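Local coordinates for protein LbaCas13a H328A (C2c2) (Lachnospiraceae bacterium NK4A179, PDB 5WLH) that binds a CRISPR guide RNA, here as pre-crRNA, and acts as an RNA-targeting Cas13a nuclease that cleaves at adenine, at residues Asn1150-Tyr1155 / Phe1219-Asp1224; Leu1158-Lys1163 / Trp1196-Gly1201; Tyr1187-Asp1192 / Phe1212-Lys1217. One frame throughout, in Å; residues are numbered along the deposited sequence.

Interaction 1: residues Asn1150-Tyr1155 / Phe1219-Asp1224; sequences NKQATY and FENTSD
An offset edge-to-face aromatic pair, Tyr1155 with Phe1219, joins the short helix 1153-1156 to the loop that follows helix 1205-1216. The edge of the tyrosine is directed at the phenylalanine face, the ring planes stand 67° apart and the centroids 5.7 Å. Tyr1155 CD1 lies 3.7 Å from Phe1219 CE2, which sits near the tyrosine plane, and Tyr1155 CB, which points toward Phe1219, meets Phe1219 CZ at 3.7 Å. With CG anti to the backbone N (chi1 -176°), Tyr1155 CG lies a little farther from the Phe1219 ring than CB does. Beside this, Thr1154 OG1 lies near the plane of the phenylalanine ring, 3.3 Å from Phe1219 CE1. Gln1152, the N-cap residue of the helix, adds its CB 4.1 Å from Phe1219 CD1. An alanine in place of Phe1219 would probably open a gap against Tyr1155 CB and CD1 and leave the tyrosine edge without its aromatic mate. At the outer end of the contact Asn1221 reaches back so that its ND2 comes to 3.2 Å from the backbone O of Asn1150. Around this pair, Tyr1155 also packs on Cys1144 and Leu1145 of helix 1106-1145, where its OH is hydrogen-bonded to His1141 ND1, while Thr1154 O takes a bond from Tyr1215 OH of helix 1205-1216.

Interaction 2: residues Leu1158-Lys1163 / Trp1196-Gly1201; sequences LDYQGK and WTVSDG
Just beyond the place where Tyr1160 packs on Trp1196, Thr1197 and Val1198, Ser1199 OG is gripped by several groups. It accepts from Gly1201 N at 3.2 Å, which makes an ST turn, and is also hydrogen-bonded to Leu1186 N and to Glu1203 OE2. This turn follows strand 1196-1198, the second strand of a small antiparallel hairpin with 1187-1189. Segment 1158-1160 of the neighbouring strand runs almost perpendicular to 1196-1198: their short axes make an angle of 88° and approach to 9.0 Å, and the gap is bridged chiefly by side chains of 1158-1160 resting on side chains and backbone of 1196-1198. Tyr1160 does most of this. Its ring is sandwiched: Val1198 CB stands over one face, offset toward the rim, while Gly1162 N of its own segment lies over the centre of the opposite face, 3.5 Å above the plane. The closest approach between two side chains is Tyr1160 CE2 to Val1198 CG1 at 3.6 Å. Trp1196 O comes in at the ring edge, 3.9 Å from Tyr1160 CE1, and Tyr1160 OH rests 3.5 Å from Thr1197 CA. Two residues earlier, Leu1158 CD2 touches the indole obliquely, 3.9 Å from Trp1196 CZ3, the two side chains crossing at about a right angle. Tyr1187 of the hairpin meets the Tyr1160 ring as well. With no hydrogen bond between the segments, the contact is van der Waals packing, largely of apolar side chains, with Tyr1160 OH and Trp1196 O taking part; the bonds of Ser1199 stay within its segment or run to neighbours.

Interaction 3: residues Tyr1187-Asp1192 / Phe1212-Lys1217; sequences YYVDKD and FYRYAK
Arg1214 holds the carbonyl of Val1189 with two of its nitrogens. The stronger bond runs from Arg1214 NE to Val1189 O at 2.7 Å, the donor tilted 22° from the carbonyl plane. Arg1214 NH2 shares the same oxygen in a weak bond of 2.8 Å and makes a second weak one, 3.2 Å long, to Asp1190 O. The side chain is bent at chi2 (-104°), which places CD, and at chi3, which places NE, the donor to Val1189 O. Strand 1187-1189 is the first of a beta-hairpin with 1196-1198, and the last part of helix 1205-1216 (1212-1216) crosses it at 72°. As the chain leaves the strand, Asp1190 OD2 accepts from Asp1192 N in an Asx turn and is also bonded to Ser1193 N. Val1189 CG1 packs tightly on the guanidinium, 3.2 Å from Arg1214 NH2, and Lys1191 CG lies against the aliphatic part of the arginine, 4.1 Å from Arg1214 CD. Deeper in, Tyr1215 CB packs 3.4 Å from Tyr1187 O, whose hydrogen bond comes from Gln1175 NE2 of helix 1171-1180, and Tyr1188 CB sits 4.0 Å from Tyr1215 N.

How the interactions relate
Following the chain from the N terminus, 1150-1155 starts a loop that interaction 1 closes only at 1219-1224, and both other contacts lie within it. Interaction 2 opens next, at strand 1157-1160, the edge of a three-stranded mixed sheet, and closes at strand 1196-1198. Before that, interaction 3 has begun at 1187-1192, and it ends at 1212-1217, so these two cross. They share the hairpin: Thr1197 N bonds Tyr1188 O, and the Trp1196 indole packs on Val1189. Interactions 1 and 3 meet through Tyr1213 OH with Asp1224 OD2. Together they tie the short helix 1153-1156, the sheet edge, the hairpin, the end of helix 1205-1216 and the loop after it, far from the centre of the chain.

Interaction 1: residues Asn1150-Tyr1155 / Phe1219-Asp1224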
loop_
_atom_site.group_PDB
_atom_site.type_symbol
_atom_site.label_atom_id
_atom_site.label_comp_id
_atom_site.label_asym_id
_atom_site.label_seq_id
_atom_site.Cartn_x
_atom_site.Cartn_y
_atom_site.Cartn_z
ATOM N N ASN A 1150 -29.442 -28.486 0.181
ATOM C CA ASN A 1150 -29.006 -29.873 0.150
ATOM C C ASN A 1150 -27.487 -29.957 0.042
ATOM O O ASN A 1150 -26.876 -29.300 -0.809
ATOM C CB ASN A 1150 -29.667 -30.600 -1.021
ATOM C CG ASN A 1150 -29.059 -31.964 -1.274
ATOM O OD1 ASN A 1150 -29.342 -32.923 -0.552
ATOM N ND2 ASN A 1150 -28.207 -32.056 -2.296
ATOM N N LYS A 1151 -26.876 -30.769 0.907
ATOM C CA LYS A 1151 -25.426 -30.934 0.948
ATOM C C LYS A 1151 -25.092 -32.415 1.031
ATOM O O LYS A 1151 -25.687 -33.139 1.834
ATOM C CB LYS A 1151 -24.816 -30.177 2.138
ATOM C CG LYS A 1151 -24.872 -28.655 1.971
ATOM C CD LYS A 1151 -24.390 -27.904 3.212
ATOM C CE LYS A 1151 -25.544 -27.666 4.158
ATOM N NZ LYS A 1151 -26.523 -26.766 3.521
ATOM N N GLN A 1152 -24.148 -32.862 0.200
ATOM C CA GLN A 1152 -23.739 -34.261 0.217
ATOM C C GLN A 1152 -22.874 -34.570 1.440
ATOM O O GLN A 1152 -22.323 -33.679 2.096
ATOM C CB GLN A 1152 -22.986 -34.622 -1.063
ATOM C CG GLN A 1152 -23.904 -34.862 -2.255
ATOM C CD GLN A 1152 -25.328 -35.175 -1.833
ATOM O OE1 GLN A 1152 -25.644 -36.300 -1.435
ATOM N NE2 GLN A 1152 -26.196 -34.172 -1.906
ATOM N N ALA A 1153 -22.755 -35.868 1.732
ATOM C CA ALA A 1153 -22.110 -36.301 2.967
ATOM C C ALA A 1153 -20.693 -35.760 3.084
ATOM O O ALA A 1153 -20.315 -35.221 4.129
ATOM C CB ALA A 1153 -22.090 -37.827 3.049
ATOM N N THR A 1154 -19.883 -35.925 2.036
ATOM C CA THR A 1154 -18.467 -35.581 2.136
ATOM C C THR A 1154 -18.203 -34.084 2.029
ATOM O O THR A 1154 -17.070 -33.649 2.262
ATOM C CB THR A 1154 -17.656 -36.304 1.067
ATOM O OG1 THR A 1154 -18.182 -35.978 -0.230
ATOM C CG2 THR A 1154 -17.688 -37.821 1.291
ATOM N N TYR A 1155 -19.214 -33.298 1.671
ATOM C CA TYR A 1155 -19.104 -31.850 1.794
ATOM C C TYR A 1155 -18.988 -31.435 3.253
ATOM O O TYR A 1155 -18.239 -30.503 3.583
ATOM C CB TYR A 1155 -20.326 -31.212 1.144
ATOM C CG TYR A 1155 -20.353 -29.703 1.084
ATOM C CD1 TYR A 1155 -19.755 -29.028 0.033
ATOM C CD2 TYR A 1155 -21.036 -28.970 2.036
ATOM C CE1 TYR A 1155 -19.802 -27.641 -0.055
ATOM C CE2 TYR A 1155 -21.098 -27.585 1.961
ATOM C CZ TYR A 1155 -20.486 -26.934 0.906
ATOM O OH TYR A 1155 -20.548 -25.560 0.828
ATOM N N PHE A 1219 -19.749 -34.715 -6.061
ATOM C CA PHE A 1219 -20.913 -33.896 -5.747
ATOM C C PHE A 1219 -21.889 -33.876 -6.919
ATOM O O PHE A 1219 -21.502 -33.675 -8.075
ATOM C CB PHE A 1219 -20.482 -32.467 -5.383
ATOM C CG PHE A 1219 -19.679 -32.353 -4.087
ATOM C CD1 PHE A 1219 -19.698 -33.359 -3.128
ATOM C CD2 PHE A 1219 -18.914 -31.218 -3.831
ATOM C CE1 PHE A 1219 -18.964 -33.235 -1.951
ATOM C CE2 PHE A 1219 -18.173 -31.091 -2.654
ATOM C CZ PHE A 1219 -18.196 -32.105 -1.718
ATOM N N GLU A 1220 -23.163 -34.114 -6.616
ATOM C CA GLU A 1220 -24.194 -34.187 -7.644
ATOM C C GLU A 1220 -24.827 -32.840 -7.950
ATOM O O GLU A 1220 -25.245 -32.608 -9.091
ATOM C CB GLU A 1220 -25.286 -35.170 -7.221
ATOM C CG GLU A 1220 -24.852 -36.624 -7.190
ATOM C CD GLU A 1220 -25.760 -37.487 -8.037
ATOM O OE1 GLU A 1220 -26.324 -36.941 -9.005
ATOM O OE2 GLU A 1220 -25.924 -38.686 -7.734
ATOM N N ASN A 1221 -24.912 -31.947 -6.963
ATOM C CA ASN A 1221 -25.610 -30.675 -7.122
ATOM C C ASN A 1221 -24.793 -29.625 -7.869
ATOM O O ASN A 1221 -25.292 -28.513 -8.079
ATOM C CB ASN A 1221 -26.027 -30.133 -5.751
ATOM C CG ASN A 1221 -24.976 -30.371 -4.681
ATOM O OD1 ASN A 1221 -23.809 -30.622 -4.980
ATOM N ND2 ASN A 1221 -25.393 -30.298 -3.421
ATOM N N THR A 1222 -23.566 -29.940 -8.274
ATOM C CA THR A 1222 -22.768 -29.023 -9.073
ATOM C C THR A 1222 -21.899 -29.824 -10.033
ATOM O O THR A 1222 -21.737 -31.039 -9.897
ATOM C CB THR A 1222 -21.887 -28.113 -8.197
ATOM O OG1 THR A 1222 -21.083 -27.271 -9.037
ATOM C CG2 THR A 1222 -20.973 -28.946 -7.293
ATOM N N SER A 1223 -21.344 -29.120 -11.016
ATOM C CA SER A 1223 -20.259 -29.655 -11.821
ATOM C C SER A 1223 -18.902 -29.071 -11.453
ATOM O O SER A 1223 -17.880 -29.607 -11.898
ATOM C CB SER A 1223 -20.530 -29.420 -13.315
ATOM O OG SER A 1223 -21.648 -30.172 -13.753
ATOM N N ASP A 1224 -18.859 -27.998 -10.651
ATOM C CA ASP A 1224 -17.590 -27.369 -10.265
ATOM C C ASP A 1224 -17.798 -26.675 -8.915
ATOM O O ASP A 1224 -18.112 -25.483 -8.855
ATOM C CB ASP A 1224 -17.099 -26.397 -11.330
ATOM C CG ASP A 1224 -15.677 -25.899 -11.067
ATOM O OD1 ASP A 1224 -15.238 -25.929 -9.900
ATOM O OD2 ASP A 1224 -14.984 -25.497 -12.027
#

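Interaction 2: residues Leu1158-Lys1163 / Trp1196-Gly1201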
loop_
_atom_site.group_PDB
_atom_site.type_symbol
_atom_site.label_atom_id
_atom_site.label_comp_id
_atom_site.label_asym_id
_atom_site.label_seq_id
_atom_site.Cartn_x
_atom_site.Cartn_y
_atom_site.Cartn_z
ATOM N N LEU A 1158 -15.536 -35.619 6.166
ATOM C CA LEU A 1158 -14.661 -36.592 5.530
ATOM C C LEU A 1158 -14.264 -37.637 6.561
ATOM O O LEU A 1158 -13.818 -37.296 7.656
ATOM C CB LEU A 1158 -13.410 -35.937 4.947
ATOM C CG LEU A 1158 -13.506 -35.329 3.550
ATOM C CD1 LEU A 1158 -12.360 -34.336 3.360
ATOM C CD2 LEU A 1158 -13.494 -36.406 2.459
ATOM N N ASP A 1159 -14.445 -38.905 6.223
ATOM C CA ASP A 1159 -14.048 -39.998 7.109
ATOM C C ASP A 1159 -12.992 -40.805 6.376
ATOM O O ASP A 1159 -13.284 -41.850 5.787
ATOM C CB ASP A 1159 -15.245 -40.840 7.497
ATOM C CG ASP A 1159 -14.887 -41.943 8.469
ATOM O OD1 ASP A 1159 -13.831 -41.848 9.129
ATOM O OD2 ASP A 1159 -15.674 -42.905 8.564
ATOM N N TYR A 1160 -11.756 -40.316 6.412
ATOM C CA TYR A 1160 -10.668 -40.956 5.685
ATOM C C TYR A 1160 -10.147 -42.126 6.500
ATOM O O TYR A 1160 -9.684 -41.939 7.629
ATOM C CB TYR A 1160 -9.545 -39.966 5.402
ATOM C CG TYR A 1160 -8.385 -40.589 4.665
ATOM C CD1 TYR A 1160 -8.529 -41.023 3.356
ATOM C CD2 TYR A 1160 -7.162 -40.770 5.287
ATOM C CE1 TYR A 1160 -7.477 -41.603 2.681
ATOM C CE2 TYR A 1160 -6.091 -41.352 4.619
ATOM C CZ TYR A 1160 -6.259 -41.763 3.314
ATOM O OH TYR A 1160 -5.217 -42.347 2.634
ATOM N N GLN A 1161 -10.227 -43.328 5.932
ATOM C CA GLN A 1161 -9.884 -44.544 6.649
ATOM C C GLN A 1161 -8.595 -45.177 6.155
ATOM O O GLN A 1161 -8.309 -46.318 6.518
ATOM C CB GLN A 1161 -11.026 -45.555 6.559
ATOM C CG GLN A 1161 -12.254 -45.162 7.364
ATOM C CD GLN A 1161 -13.545 -45.654 6.732
ATOM O OE1 GLN A 1161 -13.534 -46.557 5.893
ATOM N NE2 GLN A 1161 -14.669 -45.059 7.133
ATOM N N GLY A 1162 -7.805 -44.466 5.349
ATOM C CA GLY A 1162 -6.478 -44.938 4.992
ATOM C C GLY A 1162 -5.561 -45.086 6.193
ATOM O O GLY A 1162 -6.012 -44.954 7.334
ATOM N N LYS A 1163 -4.271 -45.355 5.965
ATOM C CA LYS A 1163 -3.364 -45.559 7.097
ATOM C C LYS A 1163 -3.212 -44.287 7.920
ATOM O O LYS A 1163 -3.166 -44.343 9.155
ATOM C CB LYS A 1163 -1.997 -46.047 6.616
ATOM C CG LYS A 1163 -1.144 -46.615 7.747
ATOM C CD LYS A 1163 0.228 -47.083 7.278
ATOM C CE LYS A 1163 1.030 -47.689 8.437
ATOM N NZ LYS A 1163 0.198 -47.950 9.644
ATOM N N TRP A 1196 -9.338 -43.188 -2.540
ATOM C CA TRP A 1196 -9.065 -42.074 -1.636
ATOM C C TRP A 1196 -7.637 -42.121 -1.135
ATOM O O TRP A 1196 -7.098 -43.187 -0.810
ATOM C CB TRP A 1196 -10.007 -42.087 -0.443
ATOM C CG TRP A 1196 -11.360 -41.621 -0.776
ATOM C CD1 TRP A 1196 -12.440 -42.392 -1.103
ATOM C CD2 TRP A 1196 -11.801 -40.261 -0.826
ATOM N NE1 TRP A 1196 -13.536 -41.587 -1.357
ATOM C CE2 TRP A 1196 -13.166 -40.275 -1.195
ATOM C CE3 TRP A 1196 -11.168 -39.032 -0.616
ATOM C CZ2 TRP A 1196 -13.913 -39.106 -1.345
ATOM C CZ3 TRP A 1196 -11.916 -37.867 -0.754
ATOM C CH2 TRP A 1196 -13.273 -37.913 -1.126
ATOM N N THR A 1197 -7.028 -40.944 -1.058
ATOM C CA THR A 1197 -5.707 -40.809 -0.490
ATOM C C THR A 1197 -5.651 -39.458 0.198
ATOM O O THR A 1197 -6.587 -38.660 0.118
ATOM C CB THR A 1197 -4.619 -40.942 -1.555
ATOM O OG1 THR A 1197 -3.333 -41.028 -0.920
ATOM C CG2 THR A 1197 -4.654 -39.759 -2.518
ATOM N N VAL A 1198 -4.555 -39.229 0.910
ATOM C CA VAL A 1198 -4.273 -37.927 1.502
ATOM C C VAL A 1198 -2.867 -37.535 1.079
ATOM O O VAL A 1198 -1.953 -38.368 1.097
ATOM C CB VAL A 1198 -4.431 -37.945 3.036
ATOM C CG1 VAL A 1198 -3.558 -39.017 3.680
ATOM C CG2 VAL A 1198 -4.129 -36.555 3.631
ATOM N N SER A 1199 -2.703 -36.283 0.641
ATOM C CA SER A 1199 -1.402 -35.807 0.207
ATOM C C SER A 1199 -0.530 -35.465 1.414
ATOM O O SER A 1199 -0.979 -35.479 2.562
ATOM C CB SER A 1199 -1.561 -34.575 -0.672
ATOM O OG SER A 1199 -2.092 -33.510 0.107
ATOM N N ASP A 1200 0.730 -35.139 1.146
ATOM C CA ASP A 1200 1.577 -34.653 2.227
ATOM C C ASP A 1200 1.375 -33.164 2.477
ATOM O O ASP A 1200 1.954 -32.617 3.420
ATOM C CB ASP A 1200 3.064 -34.983 1.962
ATOM C CG ASP A 1200 3.662 -34.261 0.750
ATOM O OD1 ASP A 1200 2.999 -33.429 0.107
ATOM O OD2 ASP A 1200 4.837 -34.546 0.422
ATOM N N GLY A 1201 0.559 -32.502 1.659
ATOM C CA GLY A 1201 0.257 -31.101 1.847
ATOM C C GLY A 1201 1.250 -30.146 1.239
ATOM O O GLY A 1201 0.984 -28.936 1.218
#

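Interaction 3: residues Tyr1187-Asp1192 / Phe1212-Lys1217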
loop_
_atom_site.group_PDB
_atom_site.type_symbol
_atom_site.label_atom_id
_atom_site.label_comp_id
_atom_site.label_asym_id
_atom_site.label_seq_id
_atom_site.Cartn_x
_atom_site.Cartn_y
_atom_site.Cartn_z
ATOM N N TYR A 1187 -7.369 -34.284 1.059
ATOM C CA TYR A 1187 -7.935 -35.621 0.885
ATOM C C TYR A 1187 -8.656 -35.654 -0.447
ATOM O O TYR A 1187 -9.436 -34.748 -0.751
ATOM C CB TYR A 1187 -8.912 -35.962 2.007
ATOM C CG TYR A 1187 -8.263 -35.951 3.361
ATOM C CD1 TYR A 1187 -8.102 -34.763 4.056
ATOM C CD2 TYR A 1187 -7.773 -37.117 3.926
ATOM C CE1 TYR A 1187 -7.496 -34.736 5.286
ATOM C CE2 TYR A 1187 -7.162 -37.110 5.167
ATOM C CZ TYR A 1187 -7.009 -35.904 5.837
ATOM O OH TYR A 1187 -6.393 -35.855 7.062
ATOM N N TYR A 1188 -8.392 -36.681 -1.247
ATOM C CA TYR A 1188 -8.973 -36.700 -2.583
ATOM C C TYR A 1188 -8.902 -38.118 -3.121
ATOM O O TYR A 1188 -8.240 -38.985 -2.548
ATOM C CB TYR A 1188 -8.250 -35.748 -3.536
ATOM C CG TYR A 1188 -6.798 -36.071 -3.738
ATOM C CD1 TYR A 1188 -5.834 -35.664 -2.813
ATOM C CD2 TYR A 1188 -6.382 -36.784 -4.851
ATOM C CE1 TYR A 1188 -4.506 -35.978 -2.997
ATOM C CE2 TYR A 1188 -5.060 -37.080 -5.056
ATOM C CZ TYR A 1188 -4.122 -36.682 -4.116
ATOM O OH TYR A 1188 -2.794 -36.997 -4.316
ATOM N N VAL A 1189 -9.589 -38.337 -4.236
ATOM C CA VAL A 1189 -9.541 -39.623 -4.924
ATOM C C VAL A 1189 -8.511 -39.491 -6.029
ATOM O O VAL A 1189 -8.645 -38.654 -6.939
ATOM C CB VAL A 1189 -10.918 -40.038 -5.464
ATOM C CG1 VAL A 1189 -10.801 -41.379 -6.223
ATOM C CG2 VAL A 1189 -11.887 -40.183 -4.324
ATOM N N ASP A 1190 -7.457 -40.292 -5.922
ATOM C CA ASP A 1190 -6.326 -40.170 -6.821
ATOM C C ASP A 1190 -6.720 -40.519 -8.249
ATOM O O ASP A 1190 -7.518 -41.428 -8.484
ATOM C CB ASP A 1190 -5.187 -41.075 -6.366
ATOM C CG ASP A 1190 -4.034 -41.053 -7.328
ATOM O OD1 ASP A 1190 -3.381 -39.993 -7.430
ATOM O OD2 ASP A 1190 -3.795 -42.083 -8.000
ATOM N N LYS A 1191 -6.128 -39.789 -9.195
ATOM C CA LYS A 1191 -6.422 -39.969 -10.608
ATOM C C LYS A 1191 -6.183 -41.414 -11.039
ATOM O O LYS A 1191 -7.042 -42.042 -11.663
ATOM C CB LYS A 1191 -5.545 -39.021 -11.437
ATOM C CG LYS A 1191 -5.761 -37.495 -11.235
ATOM C CD LYS A 1191 -5.202 -36.873 -9.913
ATOM C CE LYS A 1191 -5.038 -35.360 -10.145
ATOM N NZ LYS A 1191 -5.081 -34.493 -8.966
ATOM N N ASP A 1192 -5.018 -41.960 -10.697
ATOM C CA ASP A 1192 -4.576 -43.227 -11.263
ATOM C C ASP A 1192 -5.079 -44.432 -10.481
ATOM O O ASP A 1192 -5.401 -45.462 -11.080
ATOM C CB ASP A 1192 -3.047 -43.250 -11.337
ATOM C CG ASP A 1192 -2.483 -41.999 -11.985
ATOM O OD1 ASP A 1192 -2.960 -41.630 -13.082
ATOM O OD2 ASP A 1192 -1.580 -41.374 -11.387
ATOM N N PHE A 1212 -8.522 -30.862 -5.123
ATOM C CA PHE A 1212 -9.813 -30.413 -4.622
ATOM C C PHE A 1212 -10.932 -30.811 -5.566
ATOM O O PHE A 1212 -11.993 -31.273 -5.126
ATOM C CB PHE A 1212 -9.812 -28.899 -4.448
ATOM C CG PHE A 1212 -11.061 -28.374 -3.848
ATOM C CD1 PHE A 1212 -12.173 -28.078 -4.654
ATOM C CD2 PHE A 1212 -11.148 -28.174 -2.490
ATOM C CE1 PHE A 1212 -13.326 -27.591 -4.094
ATOM C CE2 PHE A 1212 -12.311 -27.686 -1.923
ATOM C CZ PHE A 1212 -13.402 -27.384 -2.731
ATOM N N TYR A 1213 -10.714 -30.612 -6.865
ATOM C CA TYR A 1213 -11.680 -31.050 -7.865
ATOM C C TYR A 1213 -11.993 -32.535 -7.717
ATOM O O TYR A 1213 -13.152 -32.939 -7.819
ATOM C CB TYR A 1213 -11.149 -30.743 -9.261
ATOM C CG TYR A 1213 -11.531 -29.362 -9.772
ATOM C CD1 TYR A 1213 -10.844 -28.220 -9.348
ATOM C CD2 TYR A 1213 -12.581 -29.197 -10.678
ATOM C CE1 TYR A 1213 -11.187 -26.954 -9.820
ATOM C CE2 TYR A 1213 -12.933 -27.933 -11.146
ATOM C CZ TYR A 1213 -12.232 -26.818 -10.716
ATOM O OH TYR A 1213 -12.584 -25.563 -11.174
ATOM N N ARG A 1214 -10.976 -33.360 -7.443
ATOM C CA ARG A 1214 -11.200 -34.791 -7.271
ATOM C C ARG A 1214 -11.829 -35.125 -5.926
ATOM O O ARG A 1214 -12.486 -36.164 -5.801
ATOM C CB ARG A 1214 -9.890 -35.568 -7.458
ATOM C CG ARG A 1214 -9.230 -35.226 -8.781
ATOM C CD ARG A 1214 -9.398 -36.314 -9.835
ATOM N NE ARG A 1214 -9.414 -37.662 -9.276
ATOM C CZ ARG A 1214 -10.354 -38.572 -9.515
ATOM N NH1 ARG A 1214 -11.395 -38.295 -10.286
ATOM N NH2 ARG A 1214 -10.256 -39.766 -8.961
ATOM N N TYR A 1215 -11.669 -34.258 -4.930
ATOM C CA TYR A 1215 -12.451 -34.363 -3.708
ATOM C C TYR A 1215 -13.916 -34.049 -3.970
ATOM O O TYR A 1215 -14.809 -34.807 -3.578
ATOM C CB TYR A 1215 -11.884 -33.415 -2.648
ATOM C CG TYR A 1215 -12.890 -32.929 -1.626
ATOM C CD1 TYR A 1215 -13.459 -33.802 -0.707
ATOM C CD2 TYR A 1215 -13.247 -31.583 -1.559
ATOM C CE1 TYR A 1215 -14.355 -33.368 0.222
ATOM C CE2 TYR A 1215 -14.144 -31.135 -0.632
ATOM C CZ TYR A 1215 -14.697 -32.019 0.261
ATOM O OH TYR A 1215 -15.595 -31.569 1.188
ATOM N N ALA A 1216 -14.180 -32.924 -4.614
ATOM C CA ALA A 1216 -15.550 -32.490 -4.828
ATOM C C ALA A 1216 -16.253 -33.295 -5.906
ATOM O O ALA A 1216 -17.476 -33.209 -6.018
ATOM C CB ALA A 1216 -15.569 -31.012 -5.210
ATOM N N LYS A 1217 -15.501 -34.070 -6.679
ATOM C CA LYS A 1217 -15.959 -34.613 -7.953
ATOM C C LYS A 1217 -17.195 -35.478 -7.806
ATOM O O LYS A 1217 -17.952 -35.639 -8.769
ATOM C CB LYS A 1217 -14.836 -35.407 -8.590
ATOM C CG LYS A 1217 -14.912 -35.492 -10.071
ATOM C CD LYS A 1217 -13.558 -35.283 -10.648
ATOM C CE LYS A 1217 -13.387 -36.150 -11.838
ATOM N NZ LYS A 1217 -14.534 -35.896 -12.749
#